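Tetur07g02040 (Tetranychus urticae, PDB 6BDJ) probably acts as an intradiol ring-cleavage dioxygenase, a ferric-iron enzyme that opens aromatic rings by inserting both atoms of molecular oxygen. Local coordinates at residues 110-114 with 115-119. Sequence-based numbering, arbitrary orientation.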
loop_
_atom_site.group_PDB
_atom_site.type_symbol
_atom_site.label_atom_id
_atom_site.label_comp_id
_atom_site.label_asym_id
_atom_site.label_seq_id
_atom_site.Cartn_x
_atom_site.Cartn_y
_atom_site.Cartn_z
ATOM N N MET A 110 9.143 -15.449 5.730
ATOM C CA MET A 110 7.797 -15.698 6.228
ATOM C C MET A 110 6.967 -16.340 5.132
ATOM O O MET A 110 6.922 -15.831 4.000
ATOM C CB MET A 110 7.144 -14.372 6.622
ATOM C CG MET A 110 7.719 -13.767 7.878
ATOM S SD MET A 110 7.119 -14.579 9.350
ATOM C CE MET A 110 5.430 -13.978 9.424
ATOM N N TYR A 111 6.300 -17.438 5.483
ATOM C CA TYR A 111 5.428 -18.154 4.542
ATOM C C TYR A 111 3.961 -18.173 4.972
ATOM O O TYR A 111 3.665 -18.532 6.108
ATOM C CB TYR A 111 5.939 -19.569 4.333
ATOM C CG TYR A 111 7.293 -19.570 3.667
ATOM C CD1 TYR A 111 7.438 -19.198 2.323
ATOM C CD2 TYR A 111 8.439 -19.909 4.386
ATOM C CE1 TYR A 111 8.682 -19.173 1.721
ATOM C CE2 TYR A 111 9.691 -19.906 3.780
ATOM C CZ TYR A 111 9.805 -19.539 2.452
ATOM O OH TYR A 111 11.050 -19.532 1.865
ATOM N N PRO A 112 3.046 -17.771 4.057
ATOM C CA PRO A 112 1.614 -17.741 4.354
ATOM C C PRO A 112 1.053 -19.134 4.613
ATOM O O PRO A 112 1.504 -20.078 4.008
ATOM C CB PRO A 112 1.016 -17.194 3.058
ATOM C CG PRO A 112 1.963 -17.596 2.002
ATOM C CD PRO A 112 3.287 -17.412 2.639
ATOM N N LYS A 113 0.096 -19.248 5.520
ATOM C CA LYS A 113 -0.457 -20.557 5.904
ATOM C C LYS A 113 -1.816 -20.793 5.258
ATOM O O LYS A 113 -2.084 -21.881 4.781
ATOM C CB LYS A 113 -0.538 -20.697 7.430
ATOM C CG LYS A 113 0.807 -20.971 8.111
ATOM C CD LYS A 113 1.388 -22.354 7.780
ATOM C CE LYS A 113 2.662 -22.685 8.573
ATOM N NZ LYS A 113 3.629 -21.542 8.718
ATOM N N ASP A 114 -2.652 -19.762 5.214
ATOM C CA ASP A 114 -3.931 -19.841 4.527
ATOM C C ASP A 114 -3.836 -19.404 3.044
ATOM O O ASP A 114 -2.944 -18.645 2.677
ATOM C CB ASP A 114 -4.977 -19.050 5.323
ATOM C CG ASP A 114 -4.760 -17.576 5.276
ATOM O OD1 ASP A 114 -5.173 -16.968 4.269
ATOM O OD2 ASP A 114 -4.198 -17.015 6.263
ATOM N N PRO A 115 -4.752 -19.888 2.195
ATOM C CA PRO A 115 -4.699 -19.527 0.784
ATOM C C PRO A 115 -5.434 -18.244 0.423
ATOM O O PRO A 115 -5.518 -17.927 -0.736
ATOM C CB PRO A 115 -5.428 -20.713 0.105
ATOM C CG PRO A 115 -6.452 -21.125 1.117
ATOM C CD PRO A 115 -5.775 -20.925 2.455
ATOM N N ARG A 116 -6.019 -17.541 1.373
ATOM C CA ARG A 116 -6.713 -16.293 1.061
ATOM C C ARG A 116 -5.733 -15.208 0.602
ATOM O O ARG A 116 -4.620 -15.123 1.073
ATOM C CB ARG A 116 -7.508 -15.771 2.258
ATOM C CG ARG A 116 -8.660 -16.683 2.744
ATOM C CD ARG A 116 -9.687 -16.930 1.651
ATOM N NE ARG A 116 -10.215 -15.712 1.009
ATOM C CZ ARG A 116 -11.217 -14.954 1.439
ATOM N NH1 ARG A 116 -11.605 -13.898 0.703
ATOM N NH2 ARG A 116 -11.806 -15.202 2.604
ATOM N N ARG A 117 -6.199 -14.379 -0.306
ATOM C CA ARG A 117 -5.462 -13.336 -0.922
ATOM C C ARG A 117 -6.265 -12.065 -1.058
ATOM O O ARG A 117 -5.938 -11.202 -1.875
ATOM C CB ARG A 117 -4.964 -13.791 -2.284
ATOM C CG ARG A 117 -4.042 -15.021 -2.233
ATOM C CD ARG A 117 -2.734 -14.693 -1.520
ATOM N NE ARG A 117 -1.864 -15.868 -1.562
ATOM C CZ ARG A 117 -1.769 -16.781 -0.606
ATOM N NH1 ARG A 117 -2.508 -16.700 0.508
ATOM N NH2 ARG A 117 -0.955 -17.808 -0.773
ATOM N N PHE A 118 -7.282 -11.894 -0.224
ATOM C CA PHE A 118 -8.010 -10.658 -0.227
ATOM C C PHE A 118 -7.055 -9.500 0.065
ATOM O O PHE A 118 -6.033 -9.658 0.763
ATOM C CB PHE A 118 -9.178 -10.648 0.790
ATOM C CG PHE A 118 -8.774 -10.889 2.239
ATOM C CD1 PHE A 118 -8.109 -9.921 2.983
ATOM C CD2 PHE A 118 -9.107 -12.073 2.873
ATOM C CE1 PHE A 118 -7.748 -10.151 4.304
ATOM C CE2 PHE A 118 -8.760 -12.315 4.197
ATOM C CZ PHE A 118 -8.084 -11.348 4.912
ATOM N N LEU A 119 -7.443 -8.355 -0.480
ATOM C CA LEU A 119 -6.740 -7.117 -0.315
ATOM C C LEU A 119 -5.275 -7.174 -0.764
ATOM O O LEU A 119 -4.393 -6.501 -0.195
ATOM C CB LEU A 119 -6.904 -6.616 1.123
ATOM C CG LEU A 119 -8.361 -6.267 1.504
ATOM C CD1 LEU A 119 -8.498 -5.925 2.979
ATOM C CD2 LEU A 119 -8.966 -5.144 0.679
HETATM O O HOH W 1 -0.735 -20.006 0.764
#
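Arg117 reaches back along its own chain to Asp114, a compact example of a guanidinium bracing an irregular loop through main-chain carbonyls. Its NH1 donates to Asp114 O at 2.9 Å in a fairly straight bond (159°), the oxygen at the guanidinium edge and close to its plane. The same nitrogen also grips Arg116 O at 2.7 Å, from above the carbonyl plane. Water 1 closes the bracket, accepting from Arg117 NH2 at 2.7 Å and donating to Asp114 O, which thus receives two bonds. With chi2 at -66°, the arginine chain bends back toward these carbonyls, and NH2 comes within 4.0 Å of Pro112 CG, the two side chains crossing nearly at right angles.

Asp114 CG sits between its own backbone N and carbonyl carbon (chi1 70°), which brings OD1 to Arg116 N at 3.1 Å, a weak bond in the manner of an Asx turn. Met100 N, bonded to OD2, is the carboxylate's strongest partner; OD1 also accepts from Gly98 N, and both follow the iron ligand Tyr96. Farther out, Arg117 NE pairs with Glu49. A leucine in place of Arg117 would probably leave the carbonyls of Asp114 and Arg116 without their shared donor, Glu49 without its mate and the loop around Pro115 less firmly held. Arg116 turns away to Glu58 and Asp59, and the Phe118 ring sets its edge against one face of the Arg116 guanidinium, CD2 standing 3.7 Å above that plane.

All this belongs to the long surface loop between strand 84-88 and strand 120-124, an outermost strand of the mixed sheet.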